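Local coordinates for yersinopine dehydrogenase (Yersinia pestis, PDB 6C4M), which catalyses the NADPH-dependent reductive condensation of pyruvate with an amino-acid-derived intermediate, the last step in making the metallophore yersinopine, at residues A[112-116]-A[404-409]; A[140-145]-A[251-257]; A[257-262]-A[303-307]. One frame throughout, in Å; residues are numbered along the deposited sequence.

From the N terminus, the chain first reaches 112-116, in the loop after strand 107-110 of the nucleotide-binding sheet, and then 140-145, the turn leading from strand 134-137 into helix 144-154. Contact 2 closes when the chain arrives at 251-257. Helix 255-264 goes straight on into contact 3, which shares N257 and closes a shorter loop at 303-307, on helix 294-313. Contact 1 closes last, at 404-409 on helix 401-419, so its loop encloses the other two, which follow one another in series. D406 OD1 hydrogen-bonds H260 ND1, and K409 packs on S141, joining sheet loops, helix 255-264 and helix 401-419 beside the cofactor.

Contact 1: A[112-116]-A[404-409]; sequences VPADH and LEDVHK. With NAP (NADP nicotinamide-adenine-dinucleotide phosphate), chain B.
A loop-on-helix contact at the edge of the NADP pocket: 112-116, which follows strand 107-110 and leads into helix 117-121, packs on one face of helix 401-419 at 404-409. V112 and P113 are extended (psi 166° and 153°); A114-H116 form a short 3-10 turn, with H116 N bonded to P113 O at 2.9 Å and H116 at the N-cap of the next helix. The closest CA pair is D115 and K409, 6.0 Å apart, and 274 Å² is buried. D115, chi1 p, aims its CB at the helix and accepts a nearly linear hydrogen bond on OD2 from H408 ND1 (2.7 Å, 169°), in the plane of the imidazole; H408 has chi1 m. This His-carboxylate pair joins a loop of the Rossmann-type nucleotide-binding fold to the helix that carries D406, whose OD1 hydrogen-bonds the probable proton donor/acceptor H260. Beside it, E405 (m, t) brings OE2 to 3.4 Å from P113 CG, and E405 CG lies 3.5 Å from D115 OD1. The extended K409 side chain passes A114, CE to CB 4.1 Å. A water accepts from A114 N (2.9 Å) and weakly from K409 NZ (3.3 Å), and lies 3.0 Å from NAP O3D. P113 CD is 3.4 Å from NAP O4B, and N1A of the adenine lies over a face of H116, 3.0 Å from its CE1.

Contact 2: A[140-145]-A[251-257]; sequences SSMGSG and ERFSITN
Two turns meet here, joined mostly by the side chain of E251. In 140-145 a type II beta turn runs from S141 to S144, closed by S144 N to S141 O (3.0 Å), and G143, at phi/psi 97/-14°, is the N-cap of helix 144-154. In 251-257 a type I turn from E251 to S254 links helix 247-251 to helix 255-264. The CA atoms come closest at M142 and E251, 4.9 Å apart; 406 Å² is buried.

E251 (chi1 m, chi2 t, chi3 -8°) lays its carboxylate over the start of helix 144-154: OE1 accepts from G143 N at 2.9 Å and OE2 from G145 N at 2.7 Å, so a distant acid takes up the amides of the N-cap G143 and of G145 in the first turn. A CB on G145 would clash with OE2, and the backbone of G143 calls for glycine. S144, chi1 m, folds OG back to S141 O (2.9 Å). S141, chi1 t, accepts on OG from N257 ND2 (2.9 Å, 160°), while N257 (m) receives a water at OD1 (2.7 Å) that also donates to S140 O (2.9 Å). S254, chi1 m, points toward 140-145, OG 3.2 Å from S140 O and within reach of S166 O. M142 (m, t, m) sets CG 3.8 Å from R252 N and CE 3.9 Å from N257 CB.

S164, on strand 161-165, bonds both E251 OE2 and S140 OG. Helix 401-419 touches S141 through K409 and M142 through L413, whereas L311 of helix 294-313 meets M142 and R252.

Contact 3: A[257-262]-A[303-307]; sequences NYVHPP and LADDY
Helices 255-264 and 294-313 pack roughly antiparallel here: the axes of the short segments 257-262 and 303-307 come within 10.2 Å, their N-to-C directions 137° apart. The nearest CA atoms, those of Y258 and A304, are 6.4 Å apart, and 273 Å² is buried. Three residues of 303-307 supply the bumps. L303 (t, p) pushes CD2 into a hollow floored by backbone and walled by prolines: CD2 lies 3.6 Å from N257 O, 3.9 Å from Y258 O, 3.9 Å from P261 CB and 4.0 Å from P262 CD. The prolines have no amide hydrogen for the preceding turn, and the helix kinks there. One turn on from L303, Y307 (chi1 m) reaches across the gap, its edge on the face of Y258 in a T-shaped pair with centroids 5.2 Å apart and planes at 89°; Y307 CD2 is 3.5 Å from Y258 CE1. A304, the smallest bump, sets CB beside the edge of the Y258 ring, 4.3 Å from CD1. Y258, chi1 m, leaves its helix sideways and brings its ring toward 303-307, its hydroxyl bonded to R252 O. Beyond the rings, Y307 OH donates to N257 O (2.8 Å) and receives a water (2.6 Å) that accepts weakly from N257 ND2 (2.8 Å), whose stronger partner is S141 OG. L410 of helix 401-419 touches both P261 and Y307. The end of the H260 side chain leads away from 303-307, and ND1 hydrogen-bonds D406 OD1: one side of helix 255-264 packs into the helical core while another bears this probable proton donor/acceptor.

Contact 1: A[112-116]-A[404-409]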
loop_
_atom_site.group_PDB
_atom_site.type_symbol
_atom_site.label_atom_id
_atom_site.label_comp_id
_atom_site.label_asym_id
_atom_site.label_seq_id
_atom_site.Cartn_x
_atom_site.Cartn_y
_atom_site.Cartn_z
ATOM N N VAL A 112 -15.088 23.180 21.984
ATOM C CA VAL A 112 -15.204 21.813 22.499
ATOM C C VAL A 112 -15.557 20.937 21.296
ATOM O O VAL A 112 -15.957 21.483 20.248
ATOM C CB VAL A 112 -16.275 21.689 23.592
ATOM C CG1 VAL A 112 -15.905 22.470 24.868
ATOM C CG2 VAL A 112 -17.642 22.072 23.037
ATOM N N PRO A 113 -15.460 19.606 21.376
ATOM C CA PRO A 113 -15.822 18.787 20.212
ATOM C C PRO A 113 -17.310 18.886 19.928
ATOM O O PRO A 113 -18.128 19.111 20.824
ATOM C CB PRO A 113 -15.423 17.361 20.631
ATOM C CG PRO A 113 -14.485 17.536 21.781
ATOM C CD PRO A 113 -14.935 18.778 22.477
ATOM N N ALA A 114 -17.667 18.679 18.660
ATOM C CA ALA A 114 -19.055 18.904 18.266
ATOM C C ALA A 114 -20.036 18.019 19.028
ATOM O O ALA A 114 -21.200 18.396 19.182
ATOM C CB ALA A 114 -19.243 18.688 16.764
ATOM N N ASP A 115 -19.628 16.819 19.459
ATOM C CA ASP A 115 -20.615 15.983 20.137
ATOM C C ASP A 115 -20.914 16.474 21.555
ATOM O O ASP A 115 -21.694 15.831 22.286
ATOM C CB ASP A 115 -20.148 14.504 20.148
ATOM C CG ASP A 115 -18.858 14.299 20.925
ATOM O OD1 ASP A 115 -17.968 15.179 20.848
ATOM O OD2 ASP A 115 -18.723 13.245 21.605
ATOM N N HIS A 116 -20.298 17.586 21.959
ATOM C CA HIS A 116 -20.521 18.212 23.256
ATOM C C HIS A 116 -21.123 19.611 23.137
ATOM O O HIS A 116 -21.300 20.282 24.161
ATOM C CB HIS A 116 -19.210 18.269 24.046
ATOM C CG HIS A 116 -18.791 16.937 24.583
ATOM N ND1 HIS A 116 -19.143 16.509 25.848
ATOM C CD2 HIS A 116 -18.094 15.915 24.017
ATOM C CE1 HIS A 116 -18.676 15.285 26.040
ATOM N NE2 HIS A 116 -18.031 14.906 24.947
ATOM N N LEU A 404 -15.028 7.617 20.436
ATOM C CA LEU A 404 -16.182 8.082 21.224
ATOM C C LEU A 404 -16.899 9.240 20.535
ATOM O O LEU A 404 -18.135 9.235 20.402
ATOM C CB LEU A 404 -15.733 8.489 22.626
ATOM C CG LEU A 404 -16.853 8.988 23.548
ATOM C CD1 LEU A 404 -17.873 7.913 23.779
ATOM C CD2 LEU A 404 -16.258 9.441 24.854
ATOM N N GLU A 405 -16.139 10.251 20.095
ATOM C CA GLU A 405 -16.737 11.403 19.407
ATOM C C GLU A 405 -17.405 10.975 18.101
ATOM O O GLU A 405 -18.511 11.439 17.774
ATOM C CB GLU A 405 -15.659 12.459 19.140
ATOM C CG GLU A 405 -15.147 13.226 20.397
ATOM C CD GLU A 405 -13.941 14.137 20.087
ATOM O OE1 GLU A 405 -13.728 14.475 18.900
ATOM O OE2 GLU A 405 -13.200 14.492 21.032
ATOM N N ASP A 406 -16.770 10.036 17.379
ATOM C CA ASP A 406 -17.249 9.607 16.065
ATOM C C ASP A 406 -18.511 8.778 16.196
ATOM O O ASP A 406 -19.426 8.881 15.372
ATOM C CB ASP A 406 -16.143 8.812 15.344
ATOM C CG ASP A 406 -14.807 9.556 15.342
ATOM O OD1 ASP A 406 -14.592 10.473 14.505
ATOM O OD2 ASP A 406 -13.987 9.265 16.234
ATOM N N VAL A 407 -18.586 7.959 17.235
ATOM C CA VAL A 407 -19.795 7.199 17.473
ATOM C C VAL A 407 -20.958 8.137 17.770
ATOM O O VAL A 407 -22.044 8.002 17.194
ATOM C CB VAL A 407 -19.549 6.186 18.596
ATOM C CG1 VAL A 407 -20.819 5.545 19.025
ATOM C CG2 VAL A 407 -18.550 5.104 18.046
ATOM N N HIS A 408 -20.744 9.120 18.649
ATOM C CA HIS A 408 -21.803 10.085 18.939
ATOM C C HIS A 408 -22.247 10.818 17.671
ATOM O O HIS A 408 -23.442 10.897 17.366
ATOM C CB HIS A 408 -21.312 11.087 19.981
ATOM C CG HIS A 408 -21.126 10.515 21.345
ATOM N ND1 HIS A 408 -20.304 11.107 22.275
ATOM C CD2 HIS A 408 -21.651 9.419 21.946
ATOM C CE1 HIS A 408 -20.327 10.408 23.393
ATOM N NE2 HIS A 408 -21.124 9.365 23.215
ATOM N N LYS A 409 -21.293 11.313 16.887
ATOM C CA LYS A 409 -21.684 12.092 15.713
ATOM C C LYS A 409 -22.471 11.251 14.722
ATOM O O LYS A 409 -23.460 11.718 14.140
ATOM C CB LYS A 409 -20.455 12.679 15.044
ATOM C CG LYS A 409 -19.795 13.829 15.823
ATOM C CD LYS A 409 -18.443 14.140 15.172
ATOM C CE LYS A 409 -17.576 15.039 16.017
ATOM N NZ LYS A 409 -16.277 15.329 15.342
HETATM P PA NAP B . -9.921 18.918 22.508
HETATM O O1A NAP B . -10.842 18.674 21.377
HETATM O O2A NAP B . -9.135 17.640 22.906
HETATM O O5B NAP B . -10.819 19.464 23.771
HETATM C C5B NAP B . -11.258 20.835 23.646
HETATM C C4B NAP B . -12.029 21.193 24.931
HETATM O O4B NAP B . -13.217 20.192 25.027
HETATM C C3B NAP B . -11.313 21.029 25.985
HETATM O O3B NAP B . -11.633 22.040 26.993
HETATM C C2B NAP B . -11.746 19.561 26.586
HETATM O O2B NAP B . -11.517 19.522 28.037
HETATM C C1B NAP B . -13.003 19.441 26.346
HETATM N N9A NAP B . -13.240 18.038 26.003
HETATM C C8A NAP B . -12.652 17.139 25.198
HETATM N N7A NAP B . -13.352 16.008 25.362
HETATM C C5A NAP B . -14.355 16.241 26.266
HETATM C C6A NAP B . -15.313 15.370 26.720
HETATM N N6A NAP B . -15.634 13.962 26.481
HETATM N N1A NAP B . -16.220 15.798 27.616
HETATM C C2A NAP B . -16.194 17.100 28.061
HETATM N N3A NAP B . -15.239 17.961 27.606
HETATM C C4A NAP B . -14.310 17.514 26.688
HETATM O O3 NAP B . -8.842 20.083 22.036
HETATM P PN NAP B . -8.589 20.762 20.589
HETATM O O1N NAP B . -8.226 22.148 20.898
HETATM O O2N NAP B . -7.432 19.953 19.955
HETATM O O5D NAP B . -9.868 20.681 19.521
HETATM C C5D NAP B . -10.792 21.792 19.375
HETATM C C4D NAP B . -11.810 21.373 18.296
HETATM O O4D NAP B . -11.058 21.152 16.905
HETATM C C3D NAP B . -12.420 20.231 18.539
HETATM O O3D NAP B . -13.755 20.323 17.839
HETATM C C2D NAP B . -11.630 19.138 17.810
HETATM O O2D NAP B . -12.491 18.176 17.416
HETATM C C1D NAP B . -11.147 19.897 16.559
HETATM N N1N NAP B . -9.830 19.463 16.033
HETATM C C2N NAP B . -8.668 19.984 16.483
HETATM C C3N NAP B . -7.451 19.547 15.911
HETATM C C7N NAP B . -6.100 20.111 16.400
HETATM O O7N NAP B . -5.168 20.153 15.700
HETATM N N7N NAP B . -6.036 20.585 17.757
HETATM C C4N NAP B . -7.446 18.602 14.924
HETATM C C5N NAP B . -8.604 18.085 14.486
HETATM C C6N NAP B . -9.815 18.522 15.035
HETATM P P2B NAP B . -9.982 19.114 28.640
HETATM O O1X NAP B . -9.885 17.603 28.613
HETATM O O2X NAP B . -8.916 19.699 27.776
HETATM O O3X NAP B . -9.887 19.582 30.073
HETATM O O HOH W 1 -15.713 18.358 16.610
#

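Contact 2: A[140-145]-A[251-257]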
loop_
_atom_site.group_PDB
_atom_site.type_symbol
_atom_site.label_atom_id
_atom_site.label_comp_id
_atom_site.label_asym_id
_atom_site.label_seq_id
_atom_site.Cartn_x
_atom_site.Cartn_y
_atom_site.Cartn_z
ATOM N N SER A 140 -17.262 21.877 13.287
ATOM C CA SER A 140 -18.640 21.440 13.312
ATOM C C SER A 140 -18.793 19.985 12.866
ATOM O O SER A 140 -17.871 19.350 12.344
ATOM C CB SER A 140 -19.457 22.341 12.402
ATOM O OG SER A 140 -20.717 22.587 12.956
ATOM N N SER A 141 -20.002 19.466 13.048
ATOM C CA SER A 141 -20.441 18.225 12.422
ATOM C C SER A 141 -21.702 18.533 11.628
ATOM O O SER A 141 -22.334 19.579 11.806
ATOM C CB SER A 141 -20.709 17.132 13.457
ATOM O OG SER A 141 -21.050 15.896 12.827
ATOM N N MET A 142 -22.095 17.593 10.776
ATOM C CA MET A 142 -23.358 17.737 10.062
ATOM C C MET A 142 -24.522 17.752 11.047
ATOM O O MET A 142 -24.686 16.820 11.843
ATOM C CB MET A 142 -23.551 16.601 9.065
ATOM C CG MET A 142 -22.871 16.836 7.713
ATOM S SD MET A 142 -22.821 15.363 6.618
ATOM C CE MET A 142 -21.456 14.447 7.313
ATOM N N GLY A 143 -25.348 18.801 10.956
ATOM C CA GLY A 143 -26.485 18.989 11.837
ATOM C C GLY A 143 -26.202 19.909 13.004
ATOM O O GLY A 143 -27.147 20.387 13.649
ATOM N N SER A 144 -24.931 20.197 13.263
ATOM C CA SER A 144 -24.581 21.030 14.402
ATOM C C SER A 144 -25.308 22.369 14.340
ATOM O O SER A 144 -25.869 22.829 15.338
ATOM C CB SER A 144 -23.073 21.239 14.444
ATOM O OG SER A 144 -22.426 20.019 14.720
ATOM N N GLY A 145 -25.309 23.003 13.169
ATOM C CA GLY A 145 -25.847 24.344 13.067
ATOM C C GLY A 145 -27.350 24.368 13.272
ATOM O O GLY A 145 -27.866 25.235 13.959
ATOM N N GLU A 251 -21.011 21.977 6.613
ATOM C CA GLU A 251 -20.680 20.900 7.539
ATOM C C GLU A 251 -20.401 19.600 6.790
ATOM O O GLU A 251 -19.705 18.716 7.298
ATOM C CB GLU A 251 -21.836 20.709 8.540
ATOM C CG GLU A 251 -22.013 21.867 9.532
ATOM C CD GLU A 251 -23.404 21.956 10.183
ATOM O OE1 GLU A 251 -24.347 21.232 9.793
ATOM O OE2 GLU A 251 -23.575 22.809 11.105
ATOM N N ARG A 252 -20.997 19.449 5.618
ATOM C CA ARG A 252 -20.760 18.292 4.786
ATOM C C ARG A 252 -19.285 18.119 4.451
ATOM O O ARG A 252 -18.889 17.023 4.073
ATOM C CB ARG A 252 -21.593 18.398 3.513
ATOM C CG ARG A 252 -21.173 19.534 2.592
ATOM C CD ARG A 252 -22.048 19.579 1.345
ATOM N NE ARG A 252 -21.749 20.785 0.564
ATOM C CZ ARG A 252 -21.670 20.845 -0.767
ATOM N NH1 ARG A 252 -21.895 19.772 -1.512
ATOM N NH2 ARG A 252 -21.369 21.999 -1.353
ATOM N N PHE A 253 -18.464 19.158 4.613
ATOM C CA PHE A 253 -17.024 19.077 4.417
ATOM C C PHE A 253 -16.246 18.766 5.702
ATOM O O PHE A 253 -15.087 19.198 5.842
ATOM C CB PHE A 253 -16.528 20.385 3.786
ATOM C CG PHE A 253 -17.015 20.587 2.388
ATOM C CD1 PHE A 253 -16.462 19.862 1.360
ATOM C CD2 PHE A 253 -18.023 21.482 2.102
ATOM C CE1 PHE A 253 -16.896 20.031 0.054
ATOM C CE2 PHE A 253 -18.477 21.653 0.802
ATOM C CZ PHE A 253 -17.909 20.929 -0.224
ATOM N N SER A 254 -16.828 18.005 6.641
ATOM C CA SER A 254 -16.104 17.542 7.833
ATOM C C SER A 254 -15.444 16.184 7.530
ATOM O O SER A 254 -16.099 15.141 7.574
ATOM C CB SER A 254 -17.041 17.417 9.034
ATOM O OG SER A 254 -17.735 18.643 9.256
ATOM N N ILE A 255 -14.127 16.177 7.315
ATOM C CA ILE A 255 -13.447 14.963 6.871
ATOM C C ILE A 255 -13.669 13.804 7.850
ATOM O O ILE A 255 -13.866 12.657 7.425
ATOM C CB ILE A 255 -11.948 15.243 6.670
ATOM C CG1 ILE A 255 -11.238 13.993 6.103
ATOM C CG2 ILE A 255 -11.318 15.714 7.975
ATOM C CD1 ILE A 255 -9.795 14.204 5.790
ATOM N N THR A 256 -13.633 14.072 9.170
ATOM C CA THR A 256 -13.623 12.979 10.137
ATOM C C THR A 256 -14.927 12.212 10.135
ATOM O O THR A 256 -14.930 11.035 10.488
ATOM C CB THR A 256 -13.334 13.460 11.556
ATOM O OG1 THR A 256 -14.368 14.364 11.969
ATOM C CG2 THR A 256 -11.960 14.133 11.623
ATOM N N ASN A 257 -16.034 12.827 9.732
ATOM C CA ASN A 257 -17.272 12.059 9.650
ATOM C C ASN A 257 -17.197 10.974 8.593
ATOM O O ASN A 257 -17.883 9.954 8.716
ATOM C CB ASN A 257 -18.457 12.964 9.346
ATOM C CG ASN A 257 -18.787 13.921 10.503
ATOM O OD1 ASN A 257 -17.961 14.749 10.883
ATOM N ND2 ASN A 257 -19.993 13.791 11.073
HETATM O O HOH W 2 -17.078 16.613 12.657
#

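Contact 3: A[257-262]-A[303-307]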
loop_
_atom_site.group_PDB
_atom_site.type_symbol
_atom_site.label_atom_id
_atom_site.label_comp_id
_atom_site.label_asym_id
_atom_site.label_seq_id
_atom_site.Cartn_x
_atom_site.Cartn_y
_atom_site.Cartn_z
ATOM N N ASN A 257 -16.034 12.827 9.732
ATOM C CA ASN A 257 -17.272 12.059 9.650
ATOM C C ASN A 257 -17.197 10.974 8.593
ATOM O O ASN A 257 -17.883 9.954 8.716
ATOM C CB ASN A 257 -18.457 12.964 9.346
ATOM C CG ASN A 257 -18.787 13.921 10.503
ATOM O OD1 ASN A 257 -17.961 14.749 10.883
ATOM N ND2 ASN A 257 -19.993 13.791 11.073
ATOM N N TYR A 258 -16.405 11.189 7.538
ATOM C CA TYR A 258 -16.257 10.221 6.453
ATOM C C TYR A 258 -15.210 9.161 6.770
ATOM O O TYR A 258 -15.415 7.984 6.459
ATOM C CB TYR A 258 -15.866 10.938 5.151
ATOM C CG TYR A 258 -16.937 11.858 4.631
ATOM C CD1 TYR A 258 -17.954 11.377 3.824
ATOM C CD2 TYR A 258 -16.946 13.206 4.971
ATOM C CE1 TYR A 258 -18.944 12.237 3.341
ATOM C CE2 TYR A 258 -17.931 14.068 4.503
ATOM C CZ TYR A 258 -18.943 13.569 3.703
ATOM O OH TYR A 258 -19.948 14.399 3.215
ATOM N N VAL A 259 -14.089 9.558 7.368
ATOM C CA VAL A 259 -12.894 8.725 7.419
ATOM C C VAL A 259 -12.786 7.946 8.725
ATOM O O VAL A 259 -12.363 6.787 8.731
ATOM C CB VAL A 259 -11.650 9.609 7.207
ATOM C CG1 VAL A 259 -10.355 8.847 7.429
ATOM C CG2 VAL A 259 -11.688 10.179 5.828
ATOM N N HIS A 260 -13.090 8.579 9.848
ATOM C CA HIS A 260 -12.904 7.907 11.133
ATOM C C HIS A 260 -13.761 6.668 11.306
ATOM O O HIS A 260 -13.231 5.651 11.790
ATOM C CB HIS A 260 -13.136 8.895 12.279
ATOM C CG HIS A 260 -11.943 9.741 12.566
ATOM N ND1 HIS A 260 -11.845 10.569 13.667
ATOM C CD2 HIS A 260 -10.809 9.929 11.849
ATOM C CE1 HIS A 260 -10.688 11.211 13.626
ATOM N NE2 HIS A 260 -10.046 10.846 12.531
ATOM N N PRO A 261 -15.062 6.666 11.035
ATOM C CA PRO A 261 -15.851 5.487 11.437
ATOM C C PRO A 261 -15.390 4.218 10.735
ATOM O O PRO A 261 -15.281 3.163 11.373
ATOM C CB PRO A 261 -17.292 5.873 11.071
ATOM C CG PRO A 261 -17.302 7.396 11.264
ATOM C CD PRO A 261 -15.940 7.802 10.687
ATOM N N PRO A 262 -15.073 4.258 9.439
ATOM C CA PRO A 262 -14.620 3.008 8.788
ATOM C C PRO A 262 -13.310 2.482 9.342
ATOM O O PRO A 262 -13.142 1.259 9.497
ATOM C CB PRO A 262 -14.490 3.409 7.317
ATOM C CG PRO A 262 -15.410 4.559 7.167
ATOM C CD PRO A 262 -15.313 5.316 8.457
ATOM N N LEU A 303 -20.322 4.334 3.436
ATOM C CA LEU A 303 -20.763 5.409 4.331
ATOM C C LEU A 303 -20.912 6.745 3.594
ATOM O O LEU A 303 -21.861 7.508 3.849
ATOM C CB LEU A 303 -19.780 5.526 5.506
ATOM C CG LEU A 303 -20.063 6.605 6.561
ATOM C CD1 LEU A 303 -21.391 6.353 7.224
ATOM C CD2 LEU A 303 -18.948 6.676 7.586
ATOM N N ALA A 304 -19.997 7.051 2.673
ATOM C CA ALA A 304 -20.179 8.220 1.816
ATOM C C ALA A 304 -21.486 8.130 1.026
ATOM O O ALA A 304 -22.199 9.129 0.886
ATOM C CB ALA A 304 -18.975 8.364 0.869
ATOM N N ASP A 305 -21.805 6.945 0.479
ATOM C CA ASP A 305 -23.105 6.766 -0.174
ATOM C C ASP A 305 -24.245 7.082 0.790
ATOM O O ASP A 305 -25.263 7.645 0.387
ATOM C CB ASP A 305 -23.291 5.324 -0.681
ATOM C CG ASP A 305 -22.439 4.980 -1.857
ATOM O OD1 ASP A 305 -22.164 5.865 -2.695
ATOM O OD2 ASP A 305 -22.096 3.780 -1.960
ATOM N N ASP A 306 -24.117 6.655 2.051
ATOM C CA ASP A 306 -25.174 6.873 3.036
ATOM C C ASP A 306 -25.377 8.373 3.305
ATOM O O ASP A 306 -26.513 8.864 3.379
ATOM C CB ASP A 306 -24.834 6.148 4.341
ATOM C CG ASP A 306 -24.949 4.616 4.244
ATOM O OD1 ASP A 306 -25.343 4.079 3.183
ATOM O OD2 ASP A 306 -24.655 3.951 5.263
ATOM N N TYR A 307 -24.274 9.108 3.488
ATOM C CA TYR A 307 -24.372 10.535 3.751
ATOM C C TYR A 307 -24.969 11.266 2.555
ATOM O O TYR A 307 -25.734 12.211 2.722
ATOM C CB TYR A 307 -23.003 11.111 4.095
ATOM C CG TYR A 307 -22.414 10.719 5.450
ATOM C CD1 TYR A 307 -23.209 10.471 6.558
ATOM C CD2 TYR A 307 -21.041 10.637 5.616
ATOM C CE1 TYR A 307 -22.646 10.143 7.800
ATOM C CE2 TYR A 307 -20.469 10.312 6.845
ATOM C CZ TYR A 307 -21.262 10.056 7.930
ATOM O OH TYR A 307 -20.655 9.705 9.144
HETATM O O HOH W 3 -20.844 11.121 11.364
#